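Local atomic coordinates of probable transcriptional regulator (Pseudomonas aeruginosa, PDB entry 2ESN), a protein that probably binds DNA through a LysR-type helix-turn-helix domain and regulates transcription, perhaps in response to a small effector. Residues R92-P96 with G97-R101; N121-Q124 with H125-P128. All coordinates share one frame; numbering follows the deposited sequence.

Interaction 1: R92-P96 with G97-R101; sequences RPFVP and GQSQR
The carbonyl oxygen of Val95 takes two backbone N-H groups from the far side of a turn. Ser99 N approaches nearly in line with the C=O bond, at 2.7 Å from Val95 O, whereas Gln98 N, 2.9 Å from Val95 O, comes from well above the carbonyl plane. One acceptor thus closes the reversal through Pro96 and Gly97 with both an i to i+3 and an i to i+4 bond. Outside the turn, Val95 CG2 presses on Gln98 CB at 3.3 Å, the two side chains crossing at a slant. On the other flank Ser99 OG lies 3.2 Å from Phe94 CE1, obliquely to the ring. The hydroxyl points there because it stands anti to its own backbone nitrogen (chi1 178°). Ser99 OG also accepts Arg101 N, 3.2 Å away, in a nearly straight bond, an ST turn that leads the chain into strand 102-107. Arg101 CD touches Phe94 CE1 at 3.8 Å, while its guanidinium group runs on to a salt bridge with Asp152. Phe94 also meets the ring of Trp296 on helix 293-303. Between helix 68-87 and the effector-domain sheet, then, the Val95 carbonyl and the Ser99 hydroxyl both serve as acceptors, one closing the turn and the other directing the chain that leaves it, without a helix or strand.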
ATOM      1  N   ARG C  92      27.209  12.555  -5.482  1.00 53.74           N
ATOM      2  CA  ARG C  92      28.091  12.631  -6.696  1.00 53.53           C
ATOM      3  C   ARG C  92      27.940  14.008  -7.358  1.00 52.43           C
ATOM      4  O   ARG C  92      26.821  14.450  -7.596  1.00 52.14           O
ATOM      5  CB  ARG C  92      27.767  11.524  -7.680  1.00 53.68           C
ATOM      6  CG  ARG C  92      28.807  11.413  -8.814  1.00 56.23           C
ATOM      7  CD  ARG C  92      28.332  10.457  -9.907  1.00 59.32           C
ATOM      8  NE  ARG C  92      28.294   9.073  -9.448  1.00 63.73           N
ATOM      9  CZ  ARG C  92      29.377   8.315  -9.240  1.00 66.68           C
ATOM     10  NH1 ARG C  92      30.609   8.807  -9.439  1.00 65.86           N
ATOM     11  NH2 ARG C  92      29.220   7.062  -8.812  1.00 66.58           N
ATOM     12  N   PRO C  93      29.057  14.739  -7.559  1.00 52.43           N
ATOM     13  CA  PRO C  93      28.973  16.047  -8.267  1.00 52.01           C
ATOM     14  C   PRO C  93      28.367  15.845  -9.670  1.00 50.76           C
ATOM     15  O   PRO C  93      28.738  14.886 -10.358  1.00 50.08           O
ATOM     16  CB  PRO C  93      30.439  16.475  -8.400  1.00 52.21           C
ATOM     17  CG  PRO C  93      31.122  15.833  -7.206  1.00 53.81           C
ATOM     18  CD  PRO C  93      30.440  14.437  -7.136  1.00 53.43           C
ATOM     19  N   PHE C  94      27.404  16.663 -10.056  1.00 48.60           N
ATOM     20  CA  PHE C  94      26.750  16.402 -11.354  1.00 48.36           C
ATOM     21  C   PHE C  94      27.504  16.917 -12.593  1.00 47.20           C
ATOM     22  O   PHE C  94      27.605  18.108 -12.783  1.00 47.32           O
ATOM     23  CB  PHE C  94      25.299  16.908 -11.352  1.00 47.76           C
ATOM     24  CG  PHE C  94      24.535  16.534 -12.581  1.00 48.67           C
ATOM     25  CD1 PHE C  94      24.234  15.205 -12.852  1.00 46.54           C
ATOM     26  CD2 PHE C  94      24.154  17.510 -13.498  1.00 46.88           C
ATOM     27  CE1 PHE C  94      23.547  14.869 -14.011  1.00 49.52           C
ATOM     28  CE2 PHE C  94      23.482  17.170 -14.634  1.00 45.57           C
ATOM     29  CZ  PHE C  94      23.169  15.865 -14.909  1.00 45.75           C
ATOM     30  N   VAL C  95      28.018  16.031 -13.447  1.00 46.82           N
ATOM     31  CA  VAL C  95      28.568  16.516 -14.737  1.00 45.56           C
ATOM     32  C   VAL C  95      27.871  15.953 -15.977  1.00 43.18           C
ATOM     33  O   VAL C  95      27.996  14.751 -16.288  1.00 41.87           O
ATOM     34  CB  VAL C  95      30.124  16.443 -14.826  1.00 46.54           C
ATOM     35  CG1 VAL C  95      30.740  16.868 -13.463  1.00 47.83           C
ATOM     36  CG2 VAL C  95      30.616  15.057 -15.241  1.00 47.70           C
ATOM     37  N   PRO C  96      27.120  16.824 -16.688  1.00 41.76           N
ATOM     38  CA  PRO C  96      26.271  16.338 -17.804  1.00 40.19           C
ATOM     39  C   PRO C  96      26.989  15.374 -18.768  1.00 40.04           C
ATOM     40  O   PRO C  96      26.488  14.238 -19.061  1.00 37.11           O
ATOM     41  CB  PRO C  96      25.836  17.620 -18.502  1.00 40.90           C
ATOM     42  CG  PRO C  96      26.006  18.748 -17.520  1.00 40.28           C
ATOM     43  CD  PRO C  96      26.970  18.284 -16.443  1.00 42.15           C
ATOM     44  N   GLY C  97      28.174  15.811 -19.222  1.00 39.05           N
ATOM     45  CA  GLY C  97      28.894  15.130 -20.237  1.00 38.97           C
ATOM     46  C   GLY C  97      29.301  13.771 -19.846  1.00 39.95           C
ATOM     47  O   GLY C  97      29.568  12.938 -20.708  1.00 40.46           O
ATOM     48  N   GLN C  98      29.354  13.513 -18.537  1.00 40.89           N
ATOM     49  CA  GLN C  98      29.860  12.211 -18.057  1.00 41.99           C
ATOM     50  C   GLN C  98      28.839  11.403 -17.200  1.00 41.23           C
ATOM     51  O   GLN C  98      28.948  10.177 -17.112  1.00 39.65           O
ATOM     52  CB  GLN C  98      31.160  12.432 -17.248  1.00 43.66           C
ATOM     53  CG  GLN C  98      32.192  13.374 -17.920  1.00 47.78           C
ATOM     54  CD  GLN C  98      32.832  12.771 -19.208  1.00 56.39           C
ATOM     55  OE1 GLN C  98      32.918  11.542 -19.368  1.00 55.64           O
ATOM     56  NE2 GLN C  98      33.316  13.668 -20.123  1.00 59.25           N
ATOM     57  N   SER C  99      27.840  12.096 -16.658  1.00 40.98           N
ATOM     58  CA  SER C  99      26.772  11.500 -15.822  1.00 42.23           C
ATOM     59  C   SER C  99      26.112  10.311 -16.428  1.00 42.50           C
ATOM     60  O   SER C  99      25.950  10.209 -17.664  1.00 40.34           O
ATOM     61  CB  SER C  99      25.674  12.519 -15.484  1.00 42.81           C
ATOM     62  OG  SER C  99      24.634  11.936 -14.712  1.00 40.88           O
ATOM     63  N   GLN C 100      25.720   9.408 -15.532  1.00 42.14           N
ATOM     64  CA  GLN C 100      25.113   8.122 -15.916  1.00 43.87           C
ATOM     65  C   GLN C 100      23.746   7.975 -15.256  1.00 42.13           C
ATOM     66  O   GLN C 100      23.171   6.888 -15.241  1.00 40.51           O
ATOM     67  CB  GLN C 100      25.967   6.933 -15.489  1.00 44.38           C
ATOM     68  CG  GLN C 100      27.387   6.900 -16.047  1.00 51.55           C
ATOM     69  CD  GLN C 100      27.416   6.730 -17.559  1.00 54.26           C
ATOM     70  OE1 GLN C 100      26.880   5.721 -18.051  1.00 55.85           O
ATOM     71  NE2 GLN C 100      27.992   7.605 -18.250  1.00 53.23           N
ATOM     72  N   ARG C 101      23.249   9.071 -14.695  1.00 42.13           N
ATOM     73  CA  ARG C 101      21.980   8.988 -14.012  1.00 41.92           C
ATOM     74  C   ARG C 101      20.747   8.812 -14.903  1.00 41.13           C
ATOM     75  O   ARG C 101      20.788   9.049 -16.141  1.00 39.36           O
ATOM     76  CB  ARG C 101      21.795  10.085 -12.993  1.00 44.10           C
ATOM     77  CG  ARG C 101      21.619  11.414 -13.483  1.00 47.35           C
ATOM     78  CD  ARG C 101      21.373  12.258 -12.270  1.00 51.48           C
ATOM     79  NE  ARG C 101      19.968  12.141 -11.890  1.00 54.77           N
ATOM     80  CZ  ARG C 101      19.501  12.259 -10.659  1.00 52.54           C
ATOM     81  NH1 ARG C 101      20.349  12.463  -9.648  1.00 51.52           N
ATOM     82  NH2 ARG C 101      18.193  12.126 -10.461  1.00 51.70           N
TER

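Interaction 2: N121-Q124 with H125-P128; sequences NRLQ and HSAP
Gln124 and His125 lie side by side and point the same way, the aliphatic part of the glutamine against the imidazole. Gln124 CG sits over one face of the His125 ring, 3.9 Å from its centroid and only 17° off the ring normal, a CH-pi contact displaced toward the rim. The amide beyond it does not stack flat: its plane is turned 45° from that of the ring. Gln124 CG occupies the position between backbone N and carbonyl carbon (chi1 71°), from which the extended chain folds back along the helix and brings NE2 to Asn121 O at 2.9 Å. Asn121 O lies close to the plane of the Gln124 amide. With Gln124 OE1 bonded to the main-chain nitrogen of Asp247 in the third subunit, both ends of the amide are held, which should fix its rotation. His125 CD2 also approaches Asn121 O, at 3.3 Å.

On another side of the helix, Leu123 CD2 meets Ser126 OG at 3.5 Å, and Leu123 itself packs against Trp296 and Met297 of helix 293-303. Arg122 CG runs past the same hydroxyl, its guanidinium group going on to Gln300. The backbone beneath is finishing its helix. Arg122 O accepts both Ser126 N and His125 N, and Ala127 N closes the last turn on Leu123 O at 2.9 Å. Ala127 then leaves helical geometry, and Pro128 CB rests 3.6 Å from Gln124 O. Here, with i+3 and i+4 bonds both made to Arg122 O, ends helix 109-126, the crossover helix of the beta-alpha-beta unit formed with parallel strands 102-107 and 131-136 in the LysR effector-binding domain.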
ATOM      1  N   ASN C 121      17.055  14.283 -28.784  1.00 31.94           N
ATOM      2  CA  ASN C 121      17.820  14.691 -29.935  1.00 32.22           C
ATOM      3  C   ASN C 121      19.096  15.431 -29.470  1.00 32.86           C
ATOM      4  O   ASN C 121      20.141  15.249 -30.068  1.00 34.08           O
ATOM      5  CB  ASN C 121      16.993  15.648 -30.826  1.00 32.40           C
ATOM      6  CG  ASN C 121      17.795  16.076 -32.036  1.00 33.04           C
ATOM      7  OD1 ASN C 121      18.112  15.248 -32.925  1.00 39.00           O
ATOM      8  ND2 ASN C 121      18.327  17.235 -31.954  1.00 26.82           N
ATOM      9  N   ARG C 122      18.951  16.320 -28.478  1.00 31.18           N
ATOM     10  CA  ARG C 122      20.048  17.038 -27.898  1.00 32.93           C
ATOM     11  C   ARG C 122      20.867  16.115 -26.947  1.00 33.95           C
ATOM     12  O   ARG C 122      22.086  15.949 -27.103  1.00 33.91           O
ATOM     13  CB  ARG C 122      19.515  18.263 -27.125  1.00 32.00           C
ATOM     14  CG  ARG C 122      20.628  19.043 -26.412  1.00 33.84           C
ATOM     15  CD  ARG C 122      20.061  19.987 -25.335  1.00 32.52           C
ATOM     16  NE  ARG C 122      19.246  21.044 -25.940  1.00 30.68           N
ATOM     17  CZ  ARG C 122      18.633  21.991 -25.232  1.00 34.18           C
ATOM     18  NH1 ARG C 122      18.721  21.980 -23.897  1.00 32.19           N
ATOM     19  NH2 ARG C 122      17.910  22.921 -25.854  1.00 35.66           N
ATOM     20  N   LEU C 123      20.198  15.540 -25.939  1.00 31.79           N
ATOM     21  CA  LEU C 123      20.895  14.773 -24.869  1.00 31.88           C
ATOM     22  C   LEU C 123      21.713  13.597 -25.314  1.00 31.53           C
ATOM     23  O   LEU C 123      22.781  13.278 -24.691  1.00 29.67           O
ATOM     24  CB  LEU C 123      19.943  14.403 -23.714  1.00 32.75           C
ATOM     25  CG  LEU C 123      19.280  15.581 -22.958  1.00 32.70           C
ATOM     26  CD1 LEU C 123      18.634  15.088 -21.620  1.00 30.54           C
ATOM     27  CD2 LEU C 123      20.211  16.749 -22.661  1.00 29.59           C
ATOM     28  N   GLN C 124      21.286  12.928 -26.385  1.00 30.62           N
ATOM     29  CA  GLN C 124      22.126  11.869 -26.962  1.00 30.09           C
ATOM     30  C   GLN C 124      23.584  12.351 -27.273  1.00 30.59           C
ATOM     31  O   GLN C 124      24.499  11.566 -27.270  1.00 31.76           O
ATOM     32  CB  GLN C 124      21.502  11.232 -28.234  1.00 29.14           C
ATOM     33  CG  GLN C 124      21.538  12.185 -29.401  1.00 30.29           C
ATOM     34  CD  GLN C 124      20.849  11.700 -30.632  1.00 26.47           C
ATOM     35  OE1 GLN C 124      20.745  10.515 -30.909  1.00 27.20           O
ATOM     36  NE2 GLN C 124      20.293  12.658 -31.367  1.00 27.34           N
ATOM     37  N   HIS C 125      23.764  13.636 -27.532  1.00 30.81           N
ATOM     38  CA  HIS C 125      25.075  14.212 -27.867  1.00 30.56           C
ATOM     39  C   HIS C 125      25.660  14.836 -26.632  1.00 30.75           C
ATOM     40  O   HIS C 125      26.795  14.590 -26.324  1.00 29.95           O
ATOM     41  CB  HIS C 125      24.959  15.306 -28.982  1.00 30.22           C
ATOM     42  CG  HIS C 125      24.490  14.770 -30.310  1.00 27.68           C
ATOM     43  ND1 HIS C 125      25.188  13.806 -31.005  1.00 34.23           N
ATOM     44  CD2 HIS C 125      23.337  14.969 -30.998  1.00 24.19           C
ATOM     45  CE1 HIS C 125      24.523  13.488 -32.112  1.00 34.40           C
ATOM     46  NE2 HIS C 125      23.397  14.184 -32.125  1.00 29.63           N
ATOM     47  N   SER C 126      24.892  15.702 -25.970  1.00 32.61           N
ATOM     48  CA  SER C 126      25.424  16.505 -24.880  1.00 32.95           C
ATOM     49  C   SER C 126      25.588  15.765 -23.518  1.00 34.77           C
ATOM     50  O   SER C 126      26.316  16.243 -22.642  1.00 36.40           O
ATOM     51  CB  SER C 126      24.570  17.760 -24.673  1.00 32.00           C
ATOM     52  OG  SER C 126      23.309  17.444 -24.088  1.00 32.18           O
ATOM     53  N   ALA C 127      24.878  14.653 -23.334  1.00 32.80           N
ATOM     54  CA  ALA C 127      24.846  13.946 -22.068  1.00 32.98           C
ATOM     55  C   ALA C 127      24.647  12.518 -22.404  1.00 32.29           C
ATOM     56  O   ALA C 127      23.617  11.934 -22.091  1.00 33.58           O
ATOM     57  CB  ALA C 127      23.746  14.487 -21.168  1.00 31.64           C
ATOM     58  N   PRO C 128      25.637  11.927 -23.100  1.00 34.10           N
ATOM     59  CA  PRO C 128      25.429  10.607 -23.701  1.00 33.71           C
ATOM     60  C   PRO C 128      25.260   9.430 -22.744  1.00 34.58           C
ATOM     61  O   PRO C 128      24.920   8.334 -23.182  1.00 35.61           O
ATOM     62  CB  PRO C 128      26.647  10.427 -24.609  1.00 34.83           C
ATOM     63  CG  PRO C 128      27.628  11.500 -24.226  1.00 34.90           C
ATOM     64  CD  PRO C 128      26.976  12.502 -23.374  1.00 33.06           C
TER

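How the interactions relate
Interactions 1 and 2 follow each other along the chain, one shaping the approach to strand 102-107 and the other the end of the helix that comes after it. Their centres are about 13 Å apart, yet their edges meet: Pro96 O lies 3.5 Å from Ala127 CB, and Gly97 O lies 3.7 Å from Pro128 CD. Helix 293-303 provides a shared partner, since Trp296 is touched by Phe94 and Pro96 from interaction 1 and by Leu123 and Ala127 from interaction 2. The linker's turn is thereby set against the helix terminus at one end of the beta-alpha-beta unit. Toward other chains they diverge: Arg92 packs on Pro5 of the second subunit, Gln124 on Thr246 of the third.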